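Local structure of putative uncharacterized protein (Dictyostelium purpureum, 4R12) at residues A[118-123]-A[378-383]; A[276-281]-A[382-387]; A[235-240]-A[270-275]. The protein is probably an essential subunit of gamma-secretase, the complex that cleaves membrane proteins within the membrane, and is thought to recruit its substrates. All coordinates share one frame; numbering follows the deposited sequence.

Overall arrangement
The three contacts run from near the centre of the chain, within the large lobe, out to where that lobe meets the small lobe. Interaction 3 lies deepest, its centre about 4 Å from that of the chain; interaction 2 is also buried, about 14 Å out; interaction 1 is only partly buried, about 20 Å out. Interactions 1 and 2 share P382 and S383, and M386 packs against L119 and Y120. Interactions 2 and 3 meet at E271, whose carboxylate binds S278 and S384. The chemistry shifts along this path: an arginine held by a serine at the centre, clustered serine hydroxyls between two helices farther out, and a tyrosine layered on a glutamate where the lobes meet.

Interaction 1 of 3, residues A[118-123]-A[378-383]; sequences GLYPNS and TELPPS
Y120 and E379 lie alongside each other, running in opposite directions, so that the aromatic ring and the glutamate chain form two layers. CB of E379 sits over the ring face in a CH-pi contact, 3.8 Å from the Y120 centroid and 13° off the ring normal. Farther along, the carboxylate lies nearly flat over the CG end of the ring, the two planes 12° apart. L119 CB backs the other face, so the ring is sandwiched. With E379 CG anti to the carbonyl carbon (chi1 -61°) and the chain extended beyond it, OE1 reaches past the ring to S123, whose OG donates to E379 OE1 on its syn side at 2.7 Å. At the other end of the ring, L380 N donates to Y120 OH at 3.1 Å, almost straight (164°). A type I turn from Y120 to S123 sets both donor and ring on one small-lobe loop, which meets the large lobe here, consistent with the lid described for nicastrin. S123 OG also accepts from L125 N. The carboxylate is therefore steered by a neutral hydroxyl over an aromatic face, and the phenol oxygen accepts L380 N-H, tying the small-lobe loop to the main chain of the large lobe.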
loop_
_atom_site.group_PDB
_atom_site.type_symbol
_atom_site.label_atom_id
_atom_site.label_comp_id
_atom_site.label_asym_id
_atom_site.label_seq_id
_atom_site.Cartn_x
_atom_site.Cartn_y
_atom_site.Cartn_z
ATOM N N GLY A 118 7.827 6.886 13.729
ATOM C CA GLY A 118 8.287 5.594 14.211
ATOM C C GLY A 118 9.050 5.661 15.518
ATOM O O GLY A 118 8.973 6.654 16.230
ATOM N N LEU A 119 9.789 4.594 15.835
ATOM C CA LEU A 119 10.558 4.506 17.077
ATOM C C LEU A 119 11.730 5.462 17.190
ATOM O O LEU A 119 12.166 5.776 18.290
ATOM C CB LEU A 119 11.112 3.092 17.258
ATOM C CG LEU A 119 10.237 2.028 17.902
ATOM C CD1 LEU A 119 11.065 0.773 18.065
ATOM C CD2 LEU A 119 9.694 2.488 19.244
ATOM N N TYR A 120 12.269 5.892 16.057
ATOM C CA TYR A 120 13.493 6.676 16.068
ATOM C C TYR A 120 13.339 8.012 15.334
ATOM O O TYR A 120 13.933 8.214 14.277
ATOM C CB TYR A 120 14.636 5.871 15.446
ATOM C CG TYR A 120 14.648 4.406 15.858
ATOM C CD1 TYR A 120 15.223 4.000 17.059
ATOM C CD2 TYR A 120 14.088 3.427 15.037
ATOM C CE1 TYR A 120 15.235 2.658 17.433
ATOM C CE2 TYR A 120 14.100 2.093 15.402
ATOM C CZ TYR A 120 14.673 1.715 16.595
ATOM O OH TYR A 120 14.677 0.385 16.948
ATOM N N PRO A 121 12.559 8.938 15.907
ATOM C CA PRO A 121 12.367 10.248 15.267
ATOM C C PRO A 121 13.670 11.017 15.026
ATOM O O PRO A 121 13.747 11.776 14.059
ATOM C CB PRO A 121 11.478 10.992 16.266
ATOM C CG PRO A 121 10.764 9.916 17.003
ATOM C CD PRO A 121 11.757 8.801 17.135
ATOM N N ASN A 122 14.677 10.822 15.870
ATOM C CA ASN A 122 15.943 11.531 15.709
ATOM C C ASN A 122 16.993 10.717 14.971
ATOM O O ASN A 122 18.181 11.039 15.034
ATOM C CB ASN A 122 16.528 11.942 17.068
ATOM C CG ASN A 122 15.476 12.421 18.052
ATOM O OD1 ASN A 122 15.251 11.790 19.091
ATOM N ND2 ASN A 122 14.842 13.552 17.749
ATOM N N SER A 123 16.575 9.657 14.284
ATOM C CA SER A 123 17.543 8.783 13.624
ATOM C C SER A 123 18.343 9.517 12.555
ATOM O O SER A 123 17.824 10.403 11.880
ATOM C CB SER A 123 16.842 7.567 12.986
ATOM O OG SER A 123 17.790 6.729 12.339
ATOM N N THR A 378 21.405 -1.324 14.398
ATOM C CA THR A 378 20.959 -1.301 15.787
ATOM C C THR A 378 19.637 -0.569 15.974
ATOM O O THR A 378 19.187 -0.370 17.107
ATOM C CB THR A 378 22.014 -0.665 16.692
ATOM O OG1 THR A 378 22.419 0.596 16.145
ATOM C CG2 THR A 378 23.219 -1.580 16.794
ATOM N N GLU A 379 19.043 -0.147 14.858
ATOM C CA GLU A 379 17.690 0.391 14.828
ATOM C C GLU A 379 16.847 -0.472 13.894
ATOM O O GLU A 379 17.329 -0.885 12.839
ATOM C CB GLU A 379 17.671 1.848 14.349
ATOM C CG GLU A 379 18.439 2.834 15.216
ATOM C CD GLU A 379 18.287 4.268 14.722
ATOM O OE1 GLU A 379 17.521 4.493 13.756
ATOM O OE2 GLU A 379 18.934 5.172 15.292
ATOM N N LEU A 380 15.612 -0.772 14.285
ATOM C CA LEU A 380 14.674 -1.402 13.358
ATOM C C LEU A 380 14.430 -0.493 12.154
ATOM O O LEU A 380 14.491 0.726 12.281
ATOM C CB LEU A 380 13.337 -1.695 14.038
ATOM C CG LEU A 380 13.191 -2.839 15.037
ATOM C CD1 LEU A 380 11.721 -2.993 15.308
ATOM C CD2 LEU A 380 13.766 -4.154 14.498
ATOM N N PRO A 381 14.172 -1.086 10.978
ATOM C CA PRO A 381 13.769 -0.296 9.810
ATOM C C PRO A 381 12.328 0.160 9.978
ATOM O O PRO A 381 11.653 -0.367 10.858
ATOM C CB PRO A 381 13.899 -1.289 8.651
ATOM C CG PRO A 381 13.621 -2.626 9.279
ATOM C CD PRO A 381 14.208 -2.530 10.690
ATOM N N PRO A 382 11.872 1.131 9.169
ATOM C CA PRO A 382 10.465 1.536 9.243
ATOM C C PRO A 382 9.548 0.327 9.132
ATOM O O PRO A 382 9.631 -0.412 8.151
ATOM C CB PRO A 382 10.290 2.457 8.029
ATOM C CG PRO A 382 11.647 2.927 7.693
ATOM C CD PRO A 382 12.601 1.835 8.100
ATOM N N SER A 383 8.718 0.106 10.143
ATOM C CA SER A 383 7.898 -1.096 10.194
ATOM C C SER A 383 6.726 -0.906 11.136
ATOM O O SER A 383 6.797 -0.114 12.080
ATOM C CB SER A 383 8.727 -2.303 10.646
ATOM O OG SER A 383 9.354 -2.040 11.889
#

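Interaction 2 of 3, residues A[276-281]-A[382-387]; sequences VGSEYF and PSSSMS
S278 and S387 meet through their hydroxyls, the OG atoms 2.8 Å apart, and this is the tight part of the contact. S278 OG stands between its backbone N and carbonyl carbon (chi1 50°), the crowded position, which turns it across the gap to the other helix, with S387 CB also close to it, at 3.4 Å. The stronger partner of S278 OG is E271 OE1, an oxygen that also binds S384 OG; one buried carboxylate oxygen thus ties both segments together, with S384 CB 4.2 Å from S278 OG. Helix 276-287 and the short helix 385-389 belong to the large lobe, which has the fold of the M28 zinc aminopeptidases. With the small serines S278 and S387 facing each other the backbones come close, E279 CA and S387 CA being 5.8 Å apart. E324 binds S384 N and S385 OG within 382-387. The contact is looser around partly exposed E279. Its CG comes 3.6 Å from S387 OG, and the bend at chi2 (-69°) then carries the carboxylate past that serine, where OE2 makes a salt bridge with K390. Between E279 OE1 and the backbone oxygen S387 O sits a water, 2.7 Å from each.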
loop_
_atom_site.group_PDB
_atom_site.type_symbol
_atom_site.label_atom_id
_atom_site.label_comp_id
_atom_site.label_asym_id
_atom_site.label_seq_id
_atom_site.Cartn_x
_atom_site.Cartn_y
_atom_site.Cartn_z
ATOM N N VAL A 276 -0.970 4.583 10.564
ATOM C CA VAL A 276 -2.219 4.866 11.259
ATOM C C VAL A 276 -3.097 3.634 11.445
ATOM O O VAL A 276 -3.909 3.596 12.372
ATOM C CB VAL A 276 -3.028 5.968 10.561
ATOM C CG1 VAL A 276 -2.213 7.264 10.532
ATOM C CG2 VAL A 276 -3.433 5.555 9.171
ATOM N N GLY A 277 -2.930 2.629 10.584
ATOM C CA GLY A 277 -3.656 1.377 10.732
ATOM C C GLY A 277 -3.271 0.594 11.977
ATOM O O GLY A 277 -4.130 0.260 12.799
ATOM N N SER A 278 -1.986 0.297 12.133
ATOM C CA SER A 278 -1.539 -0.375 13.353
ATOM C C SER A 278 -1.812 0.479 14.597
ATOM O O SER A 278 -2.271 -0.034 15.618
ATOM C CB SER A 278 -0.050 -0.743 13.275
ATOM O OG SER A 278 0.767 0.343 12.885
ATOM N N GLU A 279 -1.565 1.782 14.515
ATOM C CA GLU A 279 -1.788 2.647 15.678
ATOM C C GLU A 279 -3.249 2.692 16.132
ATOM O O GLU A 279 -3.531 2.613 17.335
ATOM C CB GLU A 279 -1.303 4.072 15.399
ATOM C CG GLU A 279 0.213 4.215 15.367
ATOM C CD GLU A 279 0.884 4.040 16.741
ATOM O OE1 GLU A 279 0.186 3.827 17.759
ATOM O OE2 GLU A 279 2.128 4.120 16.793
ATOM N N TYR A 280 -4.174 2.818 15.186
ATOM C CA TYR A 280 -5.591 2.908 15.536
ATOM C C TYR A 280 -6.063 1.610 16.188
ATOM O O TYR A 280 -6.764 1.637 17.189
ATOM C CB TYR A 280 -6.423 3.226 14.292
ATOM C CG TYR A 280 -7.847 3.702 14.529
ATOM C CD1 TYR A 280 -8.868 2.799 14.819
ATOM C CD2 TYR A 280 -8.182 5.051 14.385
ATOM C CE1 TYR A 280 -10.176 3.230 15.002
ATOM C CE2 TYR A 280 -9.485 5.488 14.564
ATOM C CZ TYR A 280 -10.479 4.574 14.871
ATOM O OH TYR A 280 -11.779 4.997 15.031
ATOM N N PHE A 281 -5.660 0.475 15.620
ATOM C CA PHE A 281 -6.057 -0.821 16.163
ATOM C C PHE A 281 -5.530 -0.988 17.593
ATOM O O PHE A 281 -6.280 -1.360 18.490
ATOM C CB PHE A 281 -5.556 -1.960 15.258
ATOM C CG PHE A 281 -6.110 -3.315 15.614
ATOM C CD1 PHE A 281 -7.408 -3.658 15.265
ATOM C CD2 PHE A 281 -5.332 -4.251 16.276
ATOM C CE1 PHE A 281 -7.922 -4.909 15.576
ATOM C CE2 PHE A 281 -5.842 -5.512 16.592
ATOM C CZ PHE A 281 -7.134 -5.837 16.248
ATOM N N PRO A 382 11.872 1.131 9.169
ATOM C CA PRO A 382 10.465 1.536 9.243
ATOM C C PRO A 382 9.548 0.327 9.132
ATOM O O PRO A 382 9.631 -0.412 8.151
ATOM C CB PRO A 382 10.290 2.457 8.029
ATOM C CG PRO A 382 11.647 2.927 7.693
ATOM C CD PRO A 382 12.601 1.835 8.100
ATOM N N SER A 383 8.718 0.106 10.143
ATOM C CA SER A 383 7.898 -1.096 10.194
ATOM C C SER A 383 6.726 -0.906 11.136
ATOM O O SER A 383 6.797 -0.114 12.080
ATOM C CB SER A 383 8.727 -2.303 10.646
ATOM O OG SER A 383 9.354 -2.040 11.889
ATOM N N SER A 384 5.657 -1.645 10.868
ATOM C CA SER A 384 4.437 -1.597 11.661
ATOM C C SER A 384 4.647 -2.084 13.088
ATOM O O SER A 384 3.871 -1.733 13.991
ATOM C CB SER A 384 3.347 -2.431 10.980
ATOM O OG SER A 384 2.968 -1.816 9.760
ATOM N N SER A 385 5.671 -2.917 13.280
ATOM C CA SER A 385 6.035 -3.400 14.609
ATOM C C SER A 385 6.385 -2.245 15.543
ATOM O O SER A 385 6.227 -2.344 16.756
ATOM C CB SER A 385 7.217 -4.368 14.531
ATOM O OG SER A 385 6.842 -5.585 13.912
ATOM N N MET A 386 6.876 -1.154 14.968
ATOM C CA MET A 386 7.162 0.041 15.747
ATOM C C MET A 386 5.960 0.525 16.563
ATOM O O MET A 386 6.128 1.072 17.662
ATOM C CB MET A 386 7.647 1.163 14.835
ATOM C CG MET A 386 9.041 0.935 14.281
ATOM S SD MET A 386 9.564 2.278 13.191
ATOM C CE MET A 386 11.329 1.995 13.147
ATOM N N SER A 387 4.753 0.330 16.042
ATOM C CA SER A 387 3.566 0.771 16.763
ATOM C C SER A 387 3.383 -0.047 18.032
ATOM O O SER A 387 2.987 0.485 19.069
ATOM C CB SER A 387 2.320 0.671 15.879
ATOM O OG SER A 387 2.465 1.487 14.734
HETATM O O HOH W 1 1.418 2.623 19.777
#

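Interaction 3 of 3, residues A[235-240]-A[270-275]; sequences DQSSFA and AERWGY
S237 OG is gripped from two directions: it accepts from R272 NH2 at 2.9 Å and gives its own proton to the backbone oxygen of D222. The arginine bond is nearly straight (172°), and the hydroxyl lies at the edge of the guanidinium, essentially in its plane. Q236 comes instead over a face, its CG 3.7 Å from R272 NH2. Its extended chain runs antiparallel to the arginine, the amide and guanidinium planes 22° apart, and its NE2 goes on to T224. R272 gets there by bending at chi2 (-44°), while D222 binds the backbone N of both E271 and R272. Were R272 replaced by an alanine, S237 OG would probably lose its donor and a gap would open beside the Q236 chain. Helix 234-252 and the loop after strand 262-268 belong to the large lobe and lie near the centre of the chain; judged by sequence, R272 probably stands where M28 aminopeptidases carry a glutamate zinc ligand, next to E271 at the position of their catalytic glutamate. A cationic side chain there would suit metal binding poorly; instead the guanidinium, bonded to S237 OG and close to the Q236 backbone oxygen, joins helix and loop.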
loop_
_atom_site.group_PDB
_atom_site.type_symbol
_atom_site.label_atom_id
_atom_site.label_comp_id
_atom_site.label_asym_id
_atom_site.label_seq_id
_atom_site.Cartn_x
_atom_site.Cartn_y
_atom_site.Cartn_z
ATOM N N ASP A 235 7.761 -4.979 -4.288
ATOM C CA ASP A 235 8.603 -5.296 -3.125
ATOM C C ASP A 235 8.166 -4.518 -1.892
ATOM O O ASP A 235 8.253 -5.024 -0.773
ATOM C CB ASP A 235 10.089 -5.036 -3.403
ATOM C CG ASP A 235 10.995 -5.847 -2.473
ATOM O OD1 ASP A 235 10.578 -6.964 -2.085
ATOM O OD2 ASP A 235 12.096 -5.367 -2.111
ATOM N N GLN A 236 7.702 -3.283 -2.092
ATOM C CA GLN A 236 7.255 -2.462 -0.978
ATOM C C GLN A 236 6.232 -3.171 -0.095
ATOM O O GLN A 236 6.361 -3.181 1.135
ATOM C CB GLN A 236 6.650 -1.142 -1.495
ATOM C CG GLN A 236 6.172 -0.225 -0.381
ATOM C CD GLN A 236 5.632 1.087 -0.928
ATOM O OE1 GLN A 236 5.046 1.118 -2.013
ATOM N NE2 GLN A 236 5.839 2.171 -0.190
ATOM N N SER A 237 5.221 -3.770 -0.718
ATOM C CA SER A 237 4.143 -4.418 0.031
ATOM C C SER A 237 3.584 -5.702 -0.604
ATOM O O SER A 237 3.375 -6.696 0.082
ATOM C CB SER A 237 2.967 -3.449 0.208
ATOM O OG SER A 237 3.340 -2.256 0.882
ATOM N N SER A 238 3.282 -5.658 -1.900
ATOM C CA SER A 238 2.344 -6.635 -2.442
ATOM C C SER A 238 2.955 -8.032 -2.609
ATOM O O SER A 238 2.225 -9.034 -2.565
ATOM C CB SER A 238 1.754 -6.117 -3.763
ATOM O OG SER A 238 2.742 -5.971 -4.762
ATOM N N PHE A 239 4.279 -8.136 -2.760
ATOM C CA PHE A 239 4.885 -9.475 -2.732
ATOM C C PHE A 239 4.565 -10.141 -1.386
ATOM O O PHE A 239 4.076 -11.283 -1.358
ATOM C CB PHE A 239 6.402 -9.415 -2.987
ATOM C CG PHE A 239 7.085 -10.771 -3.094
ATOM C CD1 PHE A 239 7.377 -11.523 -1.960
ATOM C CD2 PHE A 239 7.507 -11.252 -4.329
ATOM C CE1 PHE A 239 8.034 -12.748 -2.061
ATOM C CE2 PHE A 239 8.174 -12.470 -4.427
ATOM C CZ PHE A 239 8.434 -13.219 -3.298
ATOM N N ALA A 240 4.818 -9.433 -0.280
ATOM C CA ALA A 240 4.474 -9.935 1.048
ATOM C C ALA A 240 2.970 -10.184 1.224
ATOM O O ALA A 240 2.566 -11.170 1.845
ATOM C CB ALA A 240 4.984 -8.966 2.154
ATOM N N ALA A 270 -2.996 1.915 5.263
ATOM C CA ALA A 270 -2.536 3.295 5.448
ATOM C C ALA A 270 -1.294 3.419 6.350
ATOM O O ALA A 270 -1.031 4.475 6.939
ATOM C CB ALA A 270 -3.694 4.161 5.979
ATOM N N GLU A 271 -0.506 2.347 6.423
ATOM C CA GLU A 271 0.732 2.374 7.187
ATOM C C GLU A 271 1.770 3.305 6.580
ATOM O O GLU A 271 2.605 3.849 7.301
ATOM C CB GLU A 271 1.330 0.963 7.295
ATOM C CG GLU A 271 0.465 0.033 8.086
ATOM C CD GLU A 271 0.395 0.416 9.562
ATOM O OE1 GLU A 271 1.318 0.071 10.319
ATOM O OE2 GLU A 271 -0.581 1.071 9.956
ATOM N N ARG A 272 1.733 3.484 5.258
ATOM C CA ARG A 272 2.737 4.334 4.612
ATOM C C ARG A 272 2.514 5.797 4.959
ATOM O O ARG A 272 3.314 6.654 4.594
ATOM C CB ARG A 272 2.728 4.171 3.093
ATOM C CG ARG A 272 2.816 2.744 2.594
ATOM C CD ARG A 272 3.833 1.978 3.334
ATOM N NE ARG A 272 4.002 0.589 2.882
ATOM C CZ ARG A 272 4.964 -0.182 3.374
ATOM N NH1 ARG A 272 5.775 0.327 4.305
ATOM N NH2 ARG A 272 5.131 -1.426 2.956
ATOM N N TRP A 273 1.421 6.085 5.661
ATOM C CA TRP A 273 1.087 7.463 5.995
ATOM C C TRP A 273 1.051 7.629 7.512
ATOM O O TRP A 273 0.063 8.096 8.088
ATOM C CB TRP A 273 -0.237 7.852 5.333
ATOM C CG TRP A 273 -0.176 7.648 3.849
ATOM C CD1 TRP A 273 -0.626 6.558 3.150
ATOM C CD2 TRP A 273 0.425 8.523 2.885
ATOM N NE1 TRP A 273 -0.358 6.714 1.810
ATOM C CE2 TRP A 273 0.287 7.908 1.622
ATOM C CE3 TRP A 273 1.067 9.764 2.967
ATOM C CZ2 TRP A 273 0.761 8.496 0.451
ATOM C CZ3 TRP A 273 1.532 10.348 1.803
ATOM C CH2 TRP A 273 1.376 9.715 0.561
ATOM N N GLY A 274 2.142 7.220 8.149
ATOM C CA GLY A 274 2.309 7.396 9.582
ATOM C C GLY A 274 1.791 6.257 10.440
ATOM O O GLY A 274 1.359 6.489 11.572
ATOM N N TYR A 275 1.801 5.035 9.895
ATOM C CA TYR A 275 1.378 3.843 10.632
ATOM C C TYR A 275 -0.019 3.941 11.236
ATOM O O TYR A 275 -0.239 3.428 12.324
ATOM C CB TYR A 275 2.372 3.541 11.772
ATOM C CG TYR A 275 3.813 3.481 11.341
ATOM C CD1 TYR A 275 4.268 2.437 10.546
ATOM C CD2 TYR A 275 4.726 4.462 11.724
ATOM C CE1 TYR A 275 5.577 2.368 10.137
ATOM C CE2 TYR A 275 6.056 4.396 11.321
ATOM C CZ TYR A 275 6.468 3.336 10.527
ATOM O OH TYR A 275 7.770 3.236 10.103
#